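Local coordinates for glucose-binding protein (Thermus thermophilus HB27, PDB 2B3F) that binds glucose or galactose as a periplasmic solute-binding protein and probably delivers the sugar to a binding-protein-dependent transport system, at residues T148-T151 / L152-K155; E206-G209 / R210-C214; V228-V231 / V232-K235. All blocks are in the same frame, centred on the assembly; numbering follows the deposited sequence.

Contact 1 (T148-T151 / L152-K155); sequences TCQT and LKQK
L152 meets T148 one helical turn back, its CD1 resting 3.9 Å from T148 CG2 while the two side chains run alongside each other in the same direction. The backbone that carries them is ordinary alpha-helix, with L152 N donating to T148 O, and the same i to i+4 bonding continues to the C-terminal end of the helix. K153 follows with an extended chain that reaches past Q150, where its CD lies 3.9 Å from Q150 OE1. One water joins the two polar ends: it accepts from K153 NZ at 2.9 Å and donates weakly to Q150 OE1. The ammonium also binds the carbonyl O of D213, so the water is not its sole partner. Q154 returns to the same glutamine from the next position, NE2 lying 3.8 Å from Q150 CG, with the two amide planes nearly parallel, 12° apart. Last comes K155, just beyond the helix. With its CG beside the backbone N (chi1 -62°) and the chain extended from there, it lies along T151, placing CE 3.7 Å from T151 CG2, and its NZ binds the carbonyl O of W134. This is the last turn of helix 142-154, an amphipathic one: Q150 and Q154 are exposed, whereas T148 and L152 pack on F238 of strand 238-240 and C149 reaches P160 and C214.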
ATOM      1  N   THR A 148     -14.962 -13.925 -17.549  1.00 29.66           N
ATOM      2  CA  THR A 148     -14.255 -13.141 -18.559  1.00 29.87           C
ATOM      3  C   THR A 148     -12.858 -13.695 -18.844  1.00 29.69           C
ATOM      4  O   THR A 148     -12.429 -13.764 -19.989  1.00 29.58           O
ATOM      5  CB  THR A 148     -14.186 -11.640 -18.160  1.00 29.81           C
ATOM      6  OG1 THR A 148     -15.512 -11.089 -18.166  1.00 31.41           O
ATOM      7  CG2 THR A 148     -13.301 -10.850 -19.120  1.00 30.33           C
ATOM      8  N   CYS A 149     -12.140 -14.091 -17.801  1.00 29.83           N
ATOM      9  CA  CYS A 149     -10.818 -14.675 -17.997  1.00 30.23           C
ATOM     10  C   CYS A 149     -10.874 -15.983 -18.804  1.00 30.57           C
ATOM     11  O   CYS A 149      -9.987 -16.252 -19.605  1.00 29.84           O
ATOM     12  CB  CYS A 149     -10.129 -14.913 -16.641  1.00 30.24           C
ATOM     13  SG  CYS A 149      -9.493 -13.392 -15.899  1.00 27.68           S
ATOM     14  N   GLN A 150     -11.912 -16.786 -18.576  1.00 31.95           N
ATOM     15  CA  GLN A 150     -12.111 -18.025 -19.350  1.00 32.50           C
ATOM     16  C   GLN A 150     -12.347 -17.698 -20.838  1.00 32.57           C
ATOM     17  O   GLN A 150     -11.685 -18.243 -21.728  1.00 32.52           O
ATOM     18  CB  GLN A 150     -13.276 -18.824 -18.774  1.00 33.02           C
ATOM     19  CG  GLN A 150     -13.370 -20.261 -19.295  1.00 34.62           C
ATOM     20  CD  GLN A 150     -12.280 -21.164 -18.722  1.00 39.90           C
ATOM     21  OE1 GLN A 150     -11.090 -21.002 -19.027  1.00 42.27           O
ATOM     22  NE2 GLN A 150     -12.686 -22.133 -17.895  1.00 43.57           N
ATOM     23  N   THR A 151     -13.261 -16.767 -21.091  1.00 33.13           N
ATOM     24  CA  THR A 151     -13.454 -16.209 -22.436  1.00 33.15           C
ATOM     25  C   THR A 151     -12.130 -15.769 -23.063  1.00 33.47           C
ATOM     26  O   THR A 151     -11.868 -16.051 -24.236  1.00 33.00           O
ATOM     27  CB  THR A 151     -14.423 -15.007 -22.402  1.00 33.20           C
ATOM     28  OG1 THR A 151     -15.690 -15.434 -21.903  1.00 33.94           O
ATOM     29  CG2 THR A 151     -14.617 -14.400 -23.789  1.00 33.39           C
ATOM     30  N   LEU A 152     -11.286 -15.081 -22.283  1.00 33.26           N
ATOM     31  CA  LEU A 152     -10.027 -14.553 -22.809  1.00 33.24           C
ATOM     32  C   LEU A 152      -9.031 -15.666 -23.110  1.00 33.35           C
ATOM     33  O   LEU A 152      -8.282 -15.580 -24.087  1.00 32.95           O
ATOM     34  CB  LEU A 152      -9.406 -13.524 -21.842  1.00 33.26           C
ATOM     35  CG  LEU A 152     -10.127 -12.180 -21.763  1.00 32.63           C
ATOM     36  CD1 LEU A 152      -9.713 -11.411 -20.499  1.00 32.08           C
ATOM     37  CD2 LEU A 152      -9.852 -11.349 -23.017  1.00 33.08           C
ATOM     38  N   LYS A 153      -9.014 -16.699 -22.273  1.00 33.26           N
ATOM     39  CA  LYS A 153      -8.181 -17.869 -22.542  1.00 34.28           C
ATOM     40  C   LYS A 153      -8.597 -18.546 -23.856  1.00 34.65           C
ATOM     41  O   LYS A 153      -7.742 -18.899 -24.671  1.00 34.29           O
ATOM     42  CB  LYS A 153      -8.235 -18.866 -21.390  1.00 33.98           C
ATOM     43  CG  LYS A 153      -7.345 -18.481 -20.215  1.00 34.24           C
ATOM     44  CD  LYS A 153      -7.572 -19.421 -19.064  1.00 33.97           C
ATOM     45  CE  LYS A 153      -6.843 -18.980 -17.814  1.00 34.25           C
ATOM     46  NZ  LYS A 153      -7.104 -19.946 -16.718  1.00 33.68           N
ATOM     47  N   GLN A 154      -9.905 -18.678 -24.051  1.00 35.49           N
ATOM     48  CA  GLN A 154     -10.466 -19.200 -25.314  1.00 36.37           C
ATOM     49  C   GLN A 154     -10.040 -18.354 -26.521  1.00 36.40           C
ATOM     50  O   GLN A 154      -9.703 -18.893 -27.583  1.00 36.77           O
ATOM     51  CB  GLN A 154     -11.996 -19.305 -25.211  1.00 36.72           C
ATOM     52  CG  GLN A 154     -12.431 -20.432 -24.254  1.00 37.86           C
ATOM     53  CD  GLN A 154     -13.864 -20.314 -23.746  1.00 38.61           C
ATOM     54  OE1 GLN A 154     -14.617 -19.406 -24.128  1.00 43.14           O
ATOM     55  NE2 GLN A 154     -14.249 -21.244 -22.875  1.00 39.97           N
ATOM     56  N   LYS A 155     -10.010 -17.036 -26.338  1.00 36.25           N
ATOM     57  CA  LYS A 155      -9.555 -16.108 -27.378  1.00 36.05           C
ATOM     58  C   LYS A 155      -8.030 -16.067 -27.558  1.00 35.55           C
ATOM     59  O   LYS A 155      -7.539 -15.348 -28.424  1.00 36.55           O
ATOM     60  CB  LYS A 155     -10.107 -14.701 -27.113  1.00 36.35           C
ATOM     61  CG  LYS A 155     -11.621 -14.658 -27.155  1.00 36.95           C
ATOM     62  CD  LYS A 155     -12.173 -13.277 -26.966  1.00 37.29           C
ATOM     63  CE  LYS A 155     -13.667 -13.276 -27.211  1.00 38.28           C
ATOM     64  NZ  LYS A 155     -14.201 -11.920 -27.458  1.00 39.15           N
TER
HETATM   65  O   HOH W   1      -9.962 -19.694 -16.769  1.00 38.62           O

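Contact 2 (E206-G209 / R210-C214); sequences EVFG and RVLDC
R210 lies one helical turn beyond E206, and the two side chains form an i to i+4 salt bridge on the surface of helix 199-212. Followed outward, the arginine first sets CB 3.5 Å from the V207 carbonyl O. CG passes the carbonyl O of E206, and CD then comes within 3.5 Å of E206 OE2. At NE the chain, extended to this point, meets its mate: NE donates to E206 OE2 at 2.6 Å, with a bent N-H...O angle of 137°. The carboxylate offers the syn lone pair of OE2, but that oxygen stands 28° out of the guanidinium plane, and the two planar groups are turned 64° apart, far from a coplanar two-pronged pairing. Beyond NE, CZ and NH2 stay at 3.4 and 3.5 Å from the same oxygen. A leucine in place of E206 would probably leave the R210 guanidinium without its charge partner in this turn and free to swing away. On the buried flank the contact is apolar: F208 CZ touches L212 CD1 at 3.7 Å, and this pair packs against helix 354-370, with W173 meeting the F208 ring edge-to-face. At the C-terminal end, a water donates to both G209 O and D213 OD1. The chemistry is thus divided by burial: a short salt bridge ties the more exposed flank and a water spans the end of the turn, while hydrocarbon and aromatic groups fill the buried side, as expected of an amphipathic helix.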
ATOM      1  N   GLU A 206     -10.626 -20.017  -1.259  1.00 22.21           N
ATOM      2  CA  GLU A 206     -11.260 -20.729  -2.385  1.00 22.13           C
ATOM      3  C   GLU A 206     -11.372 -19.834  -3.604  1.00 21.80           C
ATOM      4  O   GLU A 206     -10.976 -20.224  -4.715  1.00 22.34           O
ATOM      5  CB  GLU A 206     -12.670 -21.214  -2.008  1.00 23.41           C
ATOM      6  CG  GLU A 206     -13.333 -22.240  -2.958  1.00 25.60           C
ATOM      7  CD  GLU A 206     -13.912 -21.707  -4.313  1.00 32.77           C
ATOM      8  OE1 GLU A 206     -14.516 -20.593  -4.379  1.00 35.17           O
ATOM      9  OE2 GLU A 206     -13.786 -22.467  -5.323  1.00 35.22           O
ATOM     10  N   VAL A 207     -11.922 -18.636  -3.407  1.00 20.97           N
ATOM     11  CA  VAL A 207     -12.063 -17.713  -4.512  1.00 20.65           C
ATOM     12  C   VAL A 207     -10.662 -17.324  -5.004  1.00 19.99           C
ATOM     13  O   VAL A 207     -10.400 -17.308  -6.189  1.00 20.23           O
ATOM     14  CB  VAL A 207     -12.892 -16.472  -4.139  1.00 20.38           C
ATOM     15  CG1 VAL A 207     -12.937 -15.484  -5.315  1.00 20.64           C
ATOM     16  CG2 VAL A 207     -14.308 -16.888  -3.692  1.00 21.18           C
ATOM     17  N   PHE A 208      -9.756 -17.033  -4.076  1.00 19.47           N
ATOM     18  CA  PHE A 208      -8.372 -16.654  -4.428  1.00 19.19           C
ATOM     19  C   PHE A 208      -7.681 -17.693  -5.335  1.00 19.21           C
ATOM     20  O   PHE A 208      -7.048 -17.345  -6.333  1.00 18.71           O
ATOM     21  CB  PHE A 208      -7.571 -16.428  -3.139  1.00 18.33           C
ATOM     22  CG  PHE A 208      -6.142 -16.038  -3.363  1.00 18.04           C
ATOM     23  CD1 PHE A 208      -5.829 -14.833  -3.964  1.00 17.29           C
ATOM     24  CD2 PHE A 208      -5.109 -16.854  -2.936  1.00 18.15           C
ATOM     25  CE1 PHE A 208      -4.508 -14.471  -4.167  1.00 16.86           C
ATOM     26  CE2 PHE A 208      -3.793 -16.495  -3.132  1.00 17.91           C
ATOM     27  CZ  PHE A 208      -3.487 -15.302  -3.752  1.00 17.73           C
ATOM     28  N   GLY A 209      -7.818 -18.966  -4.991  1.00 19.85           N
ATOM     29  CA  GLY A 209      -7.218 -20.039  -5.814  1.00 20.84           C
ATOM     30  C   GLY A 209      -7.721 -20.082  -7.250  1.00 21.14           C
ATOM     31  O   GLY A 209      -6.955 -20.325  -8.188  1.00 21.71           O
ATOM     32  N   ARG A 210      -9.011 -19.839  -7.435  1.00 21.85           N
ATOM     33  CA  ARG A 210      -9.567 -19.786  -8.779  1.00 22.46           C
ATOM     34  C   ARG A 210      -8.970 -18.618  -9.544  1.00 22.28           C
ATOM     35  O   ARG A 210      -8.606 -18.737 -10.713  1.00 22.39           O
ATOM     36  CB  ARG A 210     -11.080 -19.657  -8.740  1.00 23.50           C
ATOM     37  CG  ARG A 210     -11.785 -20.847  -8.138  1.00 24.54           C
ATOM     38  CD  ARG A 210     -13.275 -20.602  -8.231  1.00 26.66           C
ATOM     39  NE  ARG A 210     -14.096 -21.744  -7.848  1.00 30.13           N
ATOM     40  CZ  ARG A 210     -14.456 -22.724  -8.678  1.00 33.34           C
ATOM     41  NH1 ARG A 210     -14.082 -22.731  -9.961  1.00 34.91           N
ATOM     42  NH2 ARG A 210     -15.212 -23.703  -8.221  1.00 34.15           N
ATOM     43  N   VAL A 211      -8.866 -17.467  -8.870  1.00 20.83           N
ATOM     44  CA  VAL A 211      -8.316 -16.274  -9.482  1.00 21.12           C
ATOM     45  C   VAL A 211      -6.840 -16.513  -9.859  1.00 21.02           C
ATOM     46  O   VAL A 211      -6.378 -16.115 -10.926  1.00 21.06           O
ATOM     47  CB  VAL A 211      -8.483 -15.062  -8.524  1.00 20.51           C
ATOM     48  CG1 VAL A 211      -7.738 -13.841  -9.044  1.00 19.85           C
ATOM     49  CG2 VAL A 211      -9.971 -14.765  -8.311  1.00 20.39           C
ATOM     50  N   LEU A 212      -6.116 -17.191  -8.984  1.00 21.73           N
ATOM     51  CA  LEU A 212      -4.698 -17.506  -9.209  1.00 22.44           C
ATOM     52  C   LEU A 212      -4.506 -18.324 -10.502  1.00 23.08           C
ATOM     53  O   LEU A 212      -3.495 -18.189 -11.200  1.00 22.57           O
ATOM     54  CB  LEU A 212      -4.173 -18.311  -8.011  1.00 22.86           C
ATOM     55  CG  LEU A 212      -2.832 -18.030  -7.368  1.00 25.18           C
ATOM     56  CD1 LEU A 212      -2.570 -16.533  -7.167  1.00 24.12           C
ATOM     57  CD2 LEU A 212      -2.745 -18.812  -6.058  1.00 22.61           C
ATOM     58  N   ASP A 213      -5.487 -19.176 -10.805  1.00 23.23           N
ATOM     59  CA  ASP A 213      -5.424 -19.985 -12.036  1.00 24.11           C
ATOM     60  C   ASP A 213      -5.562 -19.157 -13.316  1.00 23.76           C
ATOM     61  O   ASP A 213      -5.398 -19.709 -14.404  1.00 24.93           O
ATOM     62  CB  ASP A 213      -6.467 -21.121 -12.026  1.00 24.89           C
ATOM     63  CG  ASP A 213      -6.050 -22.304 -11.175  1.00 29.17           C
ATOM     64  OD1 ASP A 213      -4.868 -22.380 -10.759  1.00 35.09           O
ATOM     65  OD2 ASP A 213      -6.918 -23.186 -10.915  1.00 35.83           O
ATOM     66  N   CYS A 214      -5.834 -17.850 -13.202  1.00 23.08           N
ATOM     67  CA  CYS A 214      -5.846 -16.937 -14.355  1.00 22.78           C
ATOM     68  C   CYS A 214      -4.538 -16.173 -14.571  1.00 21.76           C
ATOM     69  O   CYS A 214      -4.423 -15.384 -15.525  1.00 21.03           O
ATOM     70  CB  CYS A 214      -6.974 -15.926 -14.194  1.00 23.41           C
ATOM     71  SG  CYS A 214      -8.598 -16.682 -13.928  1.00 27.82           S
TER
HETATM   72  O   HOH W   2      -5.251 -22.369  -7.510  1.00 39.40           O

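Contact 3 (V228-V231 / V232-K235); sequences VDRV and VQGK
V228 CG1 lies a relaxed 4.3 Å from V232 CG2, over a backbone bond in which V232 N donates to V228 O in the carbonyl plane. The tight packing of this last helical turn belongs to V228 and V231, both buried, and comes from the elements around them more than from the turn itself. The outer side is looser and polar. Q233 N donates to D229 O at 2.9 Å, and the extended chain of exposed Q233 runs past that carbonyl, its CD 3.2 Å from D229 O. Helical geometry is abandoned at G234, whose positive phi of 72° belongs to a Schellman motif: G234 N bonds to V231 O, and K235 N makes a weak bond to R230 O at 2.9 Å. This reversal carries K235 back over R230. There the lysine CB sits above one face of the guanidinium, displaced toward its rim and 4.0 Å from R230 NH2, with the two chains crossing at about a right angle. A bend at chi3 (65°) turns the arginine's end into this position. The side chain of V228 is about 10 Å from the bound galactose. V228 and V232 pack on helix 244-252, where Y248 also holds D229 by a hydrogen bond, while V231 lies against N239 of strand 238-240 and A162 of strand 161-162.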
ATOM      1  N   VAL A 228       2.613  -4.886 -13.952  1.00 15.75           N
ATOM      2  CA  VAL A 228       1.885  -3.821 -14.626  1.00 16.58           C
ATOM      3  C   VAL A 228       2.237  -3.795 -16.110  1.00 16.81           C
ATOM      4  O   VAL A 228       1.348  -3.645 -16.952  1.00 16.91           O
ATOM      5  CB  VAL A 228       2.143  -2.415 -13.975  1.00 16.27           C
ATOM      6  CG1 VAL A 228       1.480  -1.303 -14.807  1.00 17.08           C
ATOM      7  CG2 VAL A 228       1.599  -2.408 -12.546  1.00 16.94           C
ATOM      8  N   ASP A 229       3.525  -3.938 -16.401  1.00 17.12           N
ATOM      9  CA  ASP A 229       4.019  -3.939 -17.771  1.00 18.21           C
ATOM     10  C   ASP A 229       3.280  -4.982 -18.619  1.00 18.83           C
ATOM     11  O   ASP A 229       3.014  -4.731 -19.786  1.00 19.10           O
ATOM     12  CB  ASP A 229       5.521  -4.240 -17.811  1.00 18.26           C
ATOM     13  CG  ASP A 229       6.383  -3.076 -17.387  1.00 16.91           C
ATOM     14  OD1 ASP A 229       5.873  -1.926 -17.247  1.00 17.14           O
ATOM     15  OD2 ASP A 229       7.594  -3.315 -17.217  1.00 18.42           O
ATOM     16  N   ARG A 230       2.945  -6.139 -18.047  1.00 18.97           N
ATOM     17  CA  ARG A 230       2.217  -7.166 -18.806  1.00 20.02           C
ATOM     18  C   ARG A 230       0.885  -6.667 -19.299  1.00 20.18           C
ATOM     19  O   ARG A 230       0.467  -6.989 -20.411  1.00 20.41           O
ATOM     20  CB  ARG A 230       2.000  -8.466 -17.994  1.00 19.93           C
ATOM     21  CG  ARG A 230       3.279  -9.250 -17.747  1.00 21.04           C
ATOM     22  CD  ARG A 230       3.027 -10.512 -16.947  1.00 23.71           C
ATOM     23  NE  ARG A 230       2.196 -11.440 -17.696  1.00 27.36           N
ATOM     24  CZ  ARG A 230       2.656 -12.291 -18.603  1.00 27.95           C
ATOM     25  NH1 ARG A 230       3.962 -12.363 -18.851  1.00 28.94           N
ATOM     26  NH2 ARG A 230       1.801 -13.069 -19.251  1.00 29.26           N
ATOM     27  N   VAL A 231       0.195  -5.885 -18.478  1.00 19.27           N
ATOM     28  CA  VAL A 231      -1.059  -5.288 -18.882  1.00 20.26           C
ATOM     29  C   VAL A 231      -0.828  -4.243 -19.994  1.00 20.51           C
ATOM     30  O   VAL A 231      -1.564  -4.225 -21.001  1.00 21.29           O
ATOM     31  CB  VAL A 231      -1.807  -4.662 -17.675  1.00 19.69           C
ATOM     32  CG1 VAL A 231      -3.070  -3.969 -18.122  1.00 19.21           C
ATOM     33  CG2 VAL A 231      -2.137  -5.731 -16.658  1.00 19.36           C
ATOM     34  N   VAL A 232       0.175  -3.387 -19.821  1.00 20.93           N
ATOM     35  CA  VAL A 232       0.497  -2.356 -20.827  1.00 21.73           C
ATOM     36  C   VAL A 232       0.787  -3.016 -22.192  1.00 23.15           C
ATOM     37  O   VAL A 232       0.387  -2.510 -23.243  1.00 23.70           O
ATOM     38  CB  VAL A 232       1.653  -1.469 -20.350  1.00 22.03           C
ATOM     39  CG1 VAL A 232       2.072  -0.439 -21.433  1.00 21.60           C
ATOM     40  CG2 VAL A 232       1.219  -0.746 -19.032  1.00 20.50           C
ATOM     41  N   GLN A 233       1.438  -4.168 -22.138  1.00 24.01           N
ATOM     42  CA  GLN A 233       1.774  -4.979 -23.320  1.00 24.89           C
ATOM     43  C   GLN A 233       0.620  -5.822 -23.901  1.00 25.86           C
ATOM     44  O   GLN A 233       0.730  -6.340 -25.007  1.00 27.19           O
ATOM     45  CB  GLN A 233       2.917  -5.905 -22.950  1.00 24.57           C
ATOM     46  CG  GLN A 233       4.206  -5.181 -22.696  1.00 24.27           C
ATOM     47  CD  GLN A 233       5.165  -5.965 -21.834  1.00 25.25           C
ATOM     48  OE1 GLN A 233       4.815  -7.015 -21.300  1.00 27.02           O
ATOM     49  NE2 GLN A 233       6.383  -5.454 -21.678  1.00 26.37           N
ATOM     50  N   GLY A 234      -0.489  -5.952 -23.197  1.00 26.54           N
ATOM     51  CA  GLY A 234      -1.561  -6.823 -23.646  1.00 26.69           C
ATOM     52  C   GLY A 234      -1.239  -8.305 -23.510  1.00 27.39           C
ATOM     53  O   GLY A 234      -1.940  -9.144 -24.103  1.00 28.16           O
ATOM     54  N   LYS A 235      -0.197  -8.626 -22.732  1.00 27.00           N
ATOM     55  CA  LYS A 235       0.077 -10.010 -22.305  1.00 27.05           C
ATOM     56  C   LYS A 235      -0.770 -10.425 -21.106  1.00 26.22           C
ATOM     57  O   LYS A 235      -0.707 -11.572 -20.654  1.00 26.24           O
ATOM     58  CB  LYS A 235       1.550 -10.193 -21.974  1.00 27.26           C
ATOM     59  CG  LYS A 235       2.444 -10.011 -23.175  1.00 30.04           C
ATOM     60  CD  LYS A 235       3.812 -10.657 -23.007  1.00 30.51           C
ATOM     61  CE  LYS A 235       4.859  -9.672 -22.546  1.00 34.48           C
ATOM     62  NZ  LYS A 235       6.247 -10.110 -22.896  1.00 35.33           N
TER

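In the fold
All three contacts are C-terminal helical turns that pair an apolar flank with a polar one, but contact 2 is the most buried, with four buried residues of eight against two in each of the others, and contact 1 lies farthest out, its centre 30 Å from the chain centre. Contacts 1 and 2 touch directly, through the lysine-carbonyl bond between them and the packing of C149 CB on C214 SG, so the last turns of helix 142-154 meet D213 and C214. Contact 3 touches neither, although contacts 1 and 3 both pack on strand 238-240. Polar chemistry differs most: a water bridge in contact 1, a direct salt bridge in contact 2, a Schellman motif in contact 3.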